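Local coordinates for putative uncharacterized protein (Leishmania major, PDB 3M3I), which is of unknown function but carries a DUF985 domain of the cupin superfamily, built largely from two antiparallel beta sheets, at residues Val96-Pro101 with Tyr128-Arg133; Ser73-Leu78 with Gly153-Ser158; Leu92-Ile97 with Tyr148-Gly153. All blocks are in the same frame, centred on the assembly; numbering follows the deposited sequence.

Contact 1 of 3, residues Val96-Pro101 with Tyr128-Arg133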
# COMPACT_ATOMS: atom_id res chain seq x y z
N VAL A 96 9.01 6.46 14.98
CA VAL A 96 8.74 5.07 15.37
C VAL A 96 9.60 4.65 16.57
O VAL A 96 10.81 4.57 16.46
CB VAL A 96 9.02 4.11 14.19
CG1 VAL A 96 8.68 2.68 14.56
CG2 VAL A 96 8.24 4.52 12.95
N ILE A 97 8.97 4.37 17.71
CA ILE A 97 9.68 3.75 18.82
C ILE A 97 9.36 2.25 18.78
O ILE A 97 8.22 1.87 18.95
CB ILE A 97 9.28 4.32 20.20
CG1 ILE A 97 9.32 5.86 20.20
CG2 ILE A 97 10.21 3.77 21.27
CD1 ILE A 97 8.46 6.51 21.28
N LEU A 98 10.35 1.42 18.51
CA LEU A 98 10.12 -0.02 18.33
C LEU A 98 10.07 -0.69 19.69
O LEU A 98 10.80 -0.29 20.57
CB LEU A 98 11.24 -0.65 17.51
CG LEU A 98 11.58 -0.04 16.15
CD1 LEU A 98 12.90 -0.65 15.65
CD2 LEU A 98 10.47 -0.27 15.13
N LYS A 99 9.22 -1.70 19.83
CA LYS A 99 9.19 -2.53 21.04
C LYS A 99 10.49 -3.34 21.18
O LYS A 99 11.03 -3.47 22.26
CB LYS A 99 8.00 -3.48 21.01
CG LYS A 99 7.67 -4.13 22.33
CD LYS A 99 6.34 -4.86 22.22
CE LYS A 99 5.82 -5.33 23.56
NZ LYS A 99 4.39 -5.79 23.48
N ASP A 100 10.94 -3.92 20.07
CA ASP A 100 12.32 -4.39 19.91
C ASP A 100 12.76 -3.97 18.51
O ASP A 100 11.90 -3.71 17.67
CB ASP A 100 12.44 -5.90 20.05
CG ASP A 100 11.53 -6.49 21.10
OD1 ASP A 100 12.01 -6.77 22.22
OD2 ASP A 100 10.34 -6.68 20.80
N PRO A 101 14.08 -3.92 18.25
CA PRO A 101 14.58 -3.77 16.86
C PRO A 101 13.90 -4.70 15.83
O PRO A 101 14.53 -5.62 15.30
CB PRO A 101 16.06 -4.09 17.01
CG PRO A 101 16.39 -3.60 18.41
CD PRO A 101 15.16 -3.81 19.25
N TYR A 128 11.29 -0.87 24.07
CA TYR A 128 11.12 0.51 23.59
C TYR A 128 12.37 1.39 23.63
O TYR A 128 12.31 2.58 23.93
CB TYR A 128 9.92 1.17 24.28
CG TYR A 128 8.62 0.50 23.89
CD1 TYR A 128 8.07 0.71 22.64
CD2 TYR A 128 7.96 -0.36 24.75
CE1 TYR A 128 6.90 0.09 22.26
CE2 TYR A 128 6.79 -0.98 24.38
CZ TYR A 128 6.27 -0.75 23.13
OH TYR A 128 5.10 -1.35 22.75
N GLN A 129 13.51 0.81 23.26
CA GLN A 129 14.79 1.53 23.33
C GLN A 129 15.20 2.23 22.05
O GLN A 129 15.94 3.20 22.12
CB GLN A 129 15.91 0.58 23.75
CG GLN A 129 15.74 0.05 25.15
CD GLN A 129 17.05 -0.33 25.75
OE1 GLN A 129 17.82 0.54 26.17
NE2 GLN A 129 17.33 -1.63 25.79
N VAL A 130 14.71 1.76 20.91
CA VAL A 130 15.19 2.24 19.61
C VAL A 130 14.21 3.20 18.93
O VAL A 130 13.17 2.80 18.44
CB VAL A 130 15.53 1.05 18.66
CG1 VAL A 130 15.93 1.55 17.28
CG2 VAL A 130 16.65 0.21 19.26
N TYR A 131 14.59 4.48 18.88
CA TYR A 131 13.84 5.49 18.15
C TYR A 131 14.36 5.56 16.71
O TYR A 131 15.57 5.67 16.47
CB TYR A 131 13.96 6.85 18.84
CG TYR A 131 13.32 8.00 18.10
CD1 TYR A 131 12.06 7.89 17.52
CD2 TYR A 131 13.96 9.22 18.00
CE1 TYR A 131 11.48 8.94 16.85
CE2 TYR A 131 13.38 10.28 17.33
CZ TYR A 131 12.14 10.13 16.75
OH TYR A 131 11.58 11.20 16.09
N ARG A 132 13.43 5.50 15.76
CA ARG A 132 13.76 5.59 14.34
C ARG A 132 12.93 6.66 13.67
O ARG A 132 11.70 6.61 13.70
CB ARG A 132 13.54 4.24 13.67
CG ARG A 132 14.50 3.16 14.17
CD ARG A 132 14.95 2.25 13.05
NE ARG A 132 15.77 1.13 13.51
CZ ARG A 132 17.06 1.21 13.84
NH1 ARG A 132 17.71 2.37 13.80
NH2 ARG A 132 17.71 0.13 14.23
N ARG A 133 13.62 7.63 13.08
CA ARG A 133 12.99 8.65 12.25
C ARG A 133 13.02 8.16 10.80
O ARG A 133 14.09 7.88 10.26
CB ARG A 133 13.72 9.99 12.40
CG ARG A 133 13.27 11.11 11.46
CD ARG A 133 14.07 12.39 11.72
NE ARG A 133 13.93 13.37 10.65
CZ ARG A 133 14.56 13.32 9.47
NH1 ARG A 133 15.39 12.32 9.19
NH2 ARG A 133 14.35 14.27 8.56
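K99 lies across one face of the Y128 ring. Its CA sits 3.9 Å from the ring centroid and 18° off the normal, a CH-pi contact displaced toward the rim. CG anti to the backbone N (chi1 -166°) sets K99 CG 3.7 Å from Y128 CZ; the extended chain beyond runs past the hydroxyl with CD and CE. At the ring edge, near its plane, comes I97 O, while the I97 side chain crosses that of Y128 at about a right angle, its CG2 4.0 Å from Y128 CD1.

Backbone contacts position Y128 from the other end. The residue adopts positive phi, and Y128 N donates to K99 O at 3.2 Å, from above the carbonyl plane, whereas its CA-H points at L98 O. Further along, the two strands run antiparallel. V96 and R132 form a hydrogen-bonded pair, with V96 N to R132 O at 3.0 Å and R132 N to V96 O at 2.9 Å, and L98 N adds a nearly straight bond to V130 O (171° at the hydrogen). On the face of V96, L98, V130 and R132, the two methyls of V130 part: CG2 meets P101 CG at 3.9 Å, and CG1 touches L98 CD1 and also lies over the centre of the R132 guanidinium.

A second hold on Y128 lies outside the two segments, where its hydroxyl bonds to G153 O and more weakly to R77 NE. H202 bonds to Y128 O, and the ring of Y199 meets that of Y128. This strand pairing forms one margin of the five-stranded sheet: strand 130-136 is outermost within the chain, and strand 92-98 is flanked on its inner side by strand 155-159, where I97 and Y128 both pack on I155.

Contact 2 of 3, residues Ser73-Leu78 with Gly153-Ser158; sequences SHLHRL and GAIFGS
H76 and F156 meet as a backbone pair and through their rings, whose planes are inclined at 47°. From H76 CB, the imidazole leaves with CG between the backbone N and the carbonyl carbon (chi1 62°), placing CG 3.8 Å from F156 O. ND1 donates to H74 O at 2.9 Å, in the plane of both ring and carbonyl. CE1 passes 3.3 Å from F156 O, CD2 faces F156 CZ and CE1, and NE2, at the tip, lies over the phenyl face, 3.2 Å from F156 CZ. L78 CD1 lies at the edge of the same phenyl ring, in its plane, 3.7 Å from F156 CZ.

Hydrogen-bonded pairs H76-F156 and S73-S158 flank a beta bulge. There G157, without a side chain, brings its CA to 3.3 Å from S73 O. The H74-L75-H76 run resembles in sequence the HxH of the first cupin motif, yet the imidazoles diverge: H74 leads away and stacks on Y211. R77 turns to E188 in a salt bridge.

The in-plane bond from ND1 to H74 O would restrain the rotation of the H76 ring, so that in this buried setting NE2 is presented to the phenyl face rather than to an acceptor across the contact.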
# COMPACT_ATOMS: atom_id res chain seq x y z
N SER A 73 -0.19 13.05 13.48
CA SER A 73 -0.74 11.84 14.10
C SER A 73 0.03 11.63 15.40
O SER A 73 1.23 11.51 15.37
CB SER A 73 -0.60 10.64 13.16
OG SER A 73 -0.56 9.39 13.84
N HIS A 74 -0.66 11.61 16.53
CA HIS A 74 0.02 11.55 17.83
C HIS A 74 0.35 10.12 18.19
O HIS A 74 -0.23 9.19 17.65
CB HIS A 74 -0.84 12.18 18.92
CG HIS A 74 -1.05 13.65 18.73
ND1 HIS A 74 -2.03 14.16 17.91
CD2 HIS A 74 -0.40 14.72 19.25
CE1 HIS A 74 -1.98 15.48 17.93
NE2 HIS A 74 -0.99 15.84 18.73
N LEU A 75 1.28 9.96 19.12
CA LEU A 75 1.78 8.64 19.50
C LEU A 75 0.66 7.65 19.86
O LEU A 75 -0.13 7.87 20.78
CB LEU A 75 2.81 8.75 20.63
CG LEU A 75 4.10 9.52 20.29
CD1 LEU A 75 5.14 9.41 21.39
CD2 LEU A 75 4.71 9.04 18.98
N HIS A 76 0.59 6.56 19.10
CA HIS A 76 -0.38 5.50 19.33
C HIS A 76 0.26 4.13 19.07
O HIS A 76 1.41 4.04 18.62
CB HIS A 76 -1.59 5.70 18.42
CG HIS A 76 -1.26 5.63 16.97
ND1 HIS A 76 -0.62 6.65 16.30
CD2 HIS A 76 -1.47 4.65 16.05
CE1 HIS A 76 -0.46 6.31 15.03
NE2 HIS A 76 -0.96 5.10 14.86
N ARG A 77 -0.48 3.07 19.36
CA ARG A 77 0.06 1.74 19.19
C ARG A 77 -1.00 0.79 18.62
O ARG A 77 -2.18 0.90 18.95
CB ARG A 77 0.62 1.23 20.51
CG ARG A 77 1.20 -0.17 20.47
CD ARG A 77 1.07 -0.84 21.81
NE ARG A 77 2.12 -0.44 22.73
CZ ARG A 77 1.98 -0.33 24.05
NH1 ARG A 77 0.82 -0.55 24.64
NH2 ARG A 77 3.02 0.01 24.78
N LEU A 78 -0.55 -0.11 17.75
CA LEU A 78 -1.40 -1.12 17.15
C LEU A 78 -0.89 -2.46 17.63
O LEU A 78 0.03 -2.52 18.43
CB LEU A 78 -1.34 -1.03 15.62
CG LEU A 78 -1.87 0.26 14.98
CD1 LEU A 78 -1.43 0.40 13.53
CD2 LEU A 78 -3.39 0.34 15.06
N GLY A 153 3.25 -3.34 17.60
CA GLY A 153 3.79 -3.19 18.94
C GLY A 153 4.61 -1.93 19.07
O GLY A 153 4.99 -1.56 20.17
N ALA A 154 4.90 -1.26 17.95
CA ALA A 154 5.62 0.00 18.00
C ALA A 154 4.73 1.13 18.51
O ALA A 154 3.55 1.19 18.17
CB ALA A 154 6.18 0.35 16.61
N ILE A 155 5.30 2.00 19.34
CA ILE A 155 4.69 3.29 19.67
C ILE A 155 5.16 4.27 18.59
O ILE A 155 6.35 4.53 18.47
CB ILE A 155 5.12 3.77 21.06
CG1 ILE A 155 4.61 2.82 22.15
CG2 ILE A 155 4.60 5.19 21.34
CD1 ILE A 155 5.35 2.94 23.45
N PHE A 156 4.22 4.81 17.81
CA PHE A 156 4.56 5.62 16.65
C PHE A 156 3.57 6.75 16.31
O PHE A 156 2.41 6.71 16.70
CB PHE A 156 4.74 4.73 15.43
CG PHE A 156 3.47 4.12 14.92
CD1 PHE A 156 2.79 3.18 15.65
CD2 PHE A 156 2.98 4.46 13.68
CE1 PHE A 156 1.64 2.61 15.17
CE2 PHE A 156 1.83 3.88 13.20
CZ PHE A 156 1.17 2.96 13.94
N GLY A 157 4.05 7.72 15.54
CA GLY A 157 3.21 8.86 15.13
C GLY A 157 3.75 9.46 13.85
O GLY A 157 4.76 8.98 13.36
N SER A 158 3.11 10.50 13.32
CA SER A 158 3.61 11.13 12.11
C SER A 158 3.46 12.65 12.10
O SER A 158 2.65 13.20 12.83
CB SER A 158 2.96 10.51 10.86
OG SER A 158 1.66 10.98 10.63

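Contact 3 of 3, residues Leu92-Ile97 with Tyr148-Gly153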
# COMPACT_ATOMS: atom_id res chain seq x y z
N LEU A 92 6.44 12.39 4.53
CA LEU A 92 5.82 12.17 5.82
C LEU A 92 6.91 11.67 6.77
O LEU A 92 7.56 10.65 6.49
CB LEU A 92 4.73 11.12 5.67
CG LEU A 92 3.62 11.04 6.70
CD1 LEU A 92 2.42 11.86 6.25
CD2 LEU A 92 3.21 9.60 6.88
N GLN A 93 7.13 12.38 7.87
CA GLN A 93 8.10 11.93 8.85
C GLN A 93 7.40 11.06 9.87
O GLN A 93 6.49 11.50 10.57
CB GLN A 93 8.78 13.11 9.53
CG GLN A 93 9.94 12.67 10.40
CD GLN A 93 10.68 13.81 11.04
OE1 GLN A 93 10.81 14.88 10.46
NE2 GLN A 93 11.19 13.58 12.23
N LEU A 94 7.83 9.80 9.91
CA LEU A 94 7.31 8.81 10.82
C LEU A 94 8.24 8.76 12.01
O LEU A 94 9.46 8.69 11.85
CB LEU A 94 7.26 7.44 10.15
CG LEU A 94 6.03 7.07 9.34
CD1 LEU A 94 6.30 5.82 8.51
CD2 LEU A 94 4.87 6.83 10.29
N HIS A 95 7.67 8.80 13.20
CA HIS A 95 8.41 8.75 14.45
C HIS A 95 8.10 7.41 15.08
O HIS A 95 7.03 7.25 15.67
CB HIS A 95 7.96 9.89 15.38
CG HIS A 95 8.13 11.26 14.78
ND1 HIS A 95 8.96 12.21 15.33
CD2 HIS A 95 7.56 11.83 13.70
CE1 HIS A 95 8.90 13.31 14.60
NE2 HIS A 95 8.06 13.10 13.60
N VAL A 96 9.01 6.46 14.98
CA VAL A 96 8.74 5.07 15.37
C VAL A 96 9.60 4.65 16.57
O VAL A 96 10.81 4.57 16.46
CB VAL A 96 9.02 4.11 14.19
CG1 VAL A 96 8.68 2.68 14.56
CG2 VAL A 96 8.24 4.52 12.95
N ILE A 97 8.97 4.37 17.71
CA ILE A 97 9.68 3.75 18.82
C ILE A 97 9.36 2.25 18.78
O ILE A 97 8.22 1.87 18.95
CB ILE A 97 9.28 4.32 20.20
CG1 ILE A 97 9.32 5.86 20.20
CG2 ILE A 97 10.21 3.77 21.27
CD1 ILE A 97 8.46 6.51 21.28
N TYR A 148 7.08 1.90 3.60
CA TYR A 148 7.68 1.54 4.87
C TYR A 148 6.62 0.95 5.80
O TYR A 148 5.47 1.37 5.78
CB TYR A 148 8.34 2.75 5.53
CG TYR A 148 8.87 2.45 6.91
CD1 TYR A 148 10.18 2.00 7.09
CD2 TYR A 148 8.06 2.58 8.03
CE1 TYR A 148 10.67 1.72 8.37
CE2 TYR A 148 8.54 2.30 9.29
CZ TYR A 148 9.84 1.86 9.46
OH TYR A 148 10.28 1.59 10.72
N THR A 149 7.04 -0.04 6.61
CA THR A 149 6.15 -0.81 7.48
C THR A 149 6.49 -0.60 8.95
O THR A 149 7.61 -0.86 9.38
CB THR A 149 6.23 -2.32 7.16
OG1 THR A 149 5.69 -2.55 5.86
CG2 THR A 149 5.42 -3.13 8.16
N VAL A 150 5.51 -0.13 9.72
CA VAL A 150 5.67 0.11 11.15
C VAL A 150 5.33 -1.19 11.84
O VAL A 150 4.20 -1.66 11.73
CB VAL A 150 4.74 1.25 11.63
CG1 VAL A 150 4.91 1.48 13.12
CG2 VAL A 150 5.03 2.53 10.86
N PRO A 151 6.30 -1.81 12.54
CA PRO A 151 5.98 -3.14 13.07
C PRO A 151 4.94 -3.05 14.19
O PRO A 151 4.93 -2.08 14.94
CB PRO A 151 7.32 -3.63 13.62
CG PRO A 151 8.36 -2.80 12.93
CD PRO A 151 7.71 -1.46 12.77
N GLY A 152 4.06 -4.05 14.25
CA GLY A 152 3.11 -4.18 15.35
C GLY A 152 3.82 -4.10 16.69
O GLY A 152 4.86 -4.71 16.88
N GLY A 153 3.25 -3.34 17.60
CA GLY A 153 3.79 -3.19 18.94
C GLY A 153 4.61 -1.93 19.07
O GLY A 153 4.99 -1.56 20.17
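L94 and Y148 make the nearest approach, aliphatic against aromatic: L94 CD1 comes obliquely to within 3.7 Å of Y148 CD2. The leucine CG is anti to its carbonyl carbon, and the tyrosine CG anti to its backbone N (chi1 175°); the tyrosine bond from CA to CB already points toward strand 92-98. V96 CG2 joins at the adjacent ring atom, 4.3 Å from Y148 CE2 and likewise oblique.

Purely aliphatic contacts run beside these. V96 CG1 meets V150 CG1 at 4.2 Å, and L94 CD1 is the same distance from V150 CG2, a methyl that also lies in plane at the edge of the Y148 ring. The strands do not pair. Their axes come no closer than 9.5 Å and cross at 40°, as they belong to the two facing sheets of the cupin beta barrel, and all four residues point into the interior between them.

Hydrogen bonds across the contact are absent. Polar interactions are made with surrounding residues: R106 forms a cation-pi pair with Y148, and T149, facing the other way, bonds to T83. In apolar packing, T149 also touches Y60 of the second subunit, and W84 of strand 81-87 extends the apolar layer, touching both L94 and V150.

How the contacts relate
From the N terminus, residues 73-78 come first and pair with 153-158 much later, so contact 2 closes the outermost loop. Strand 92-98 follows and serves twice: its first part belongs to contact 3, its last to contact 1, with V96 and I97 common to both. Contact 1 closes the short loop of 26 intervening residues, contact 3 the longer one to 148-153, and both lie within the span of contact 2. None cross. G153 ends segment 148-153 and begins segment 153-158, carrying the chain from the seven-stranded sheet to the five-stranded one. Contacts 1 and 2 order strands within that smaller sheet, whereas contact 3 joins it to the larger.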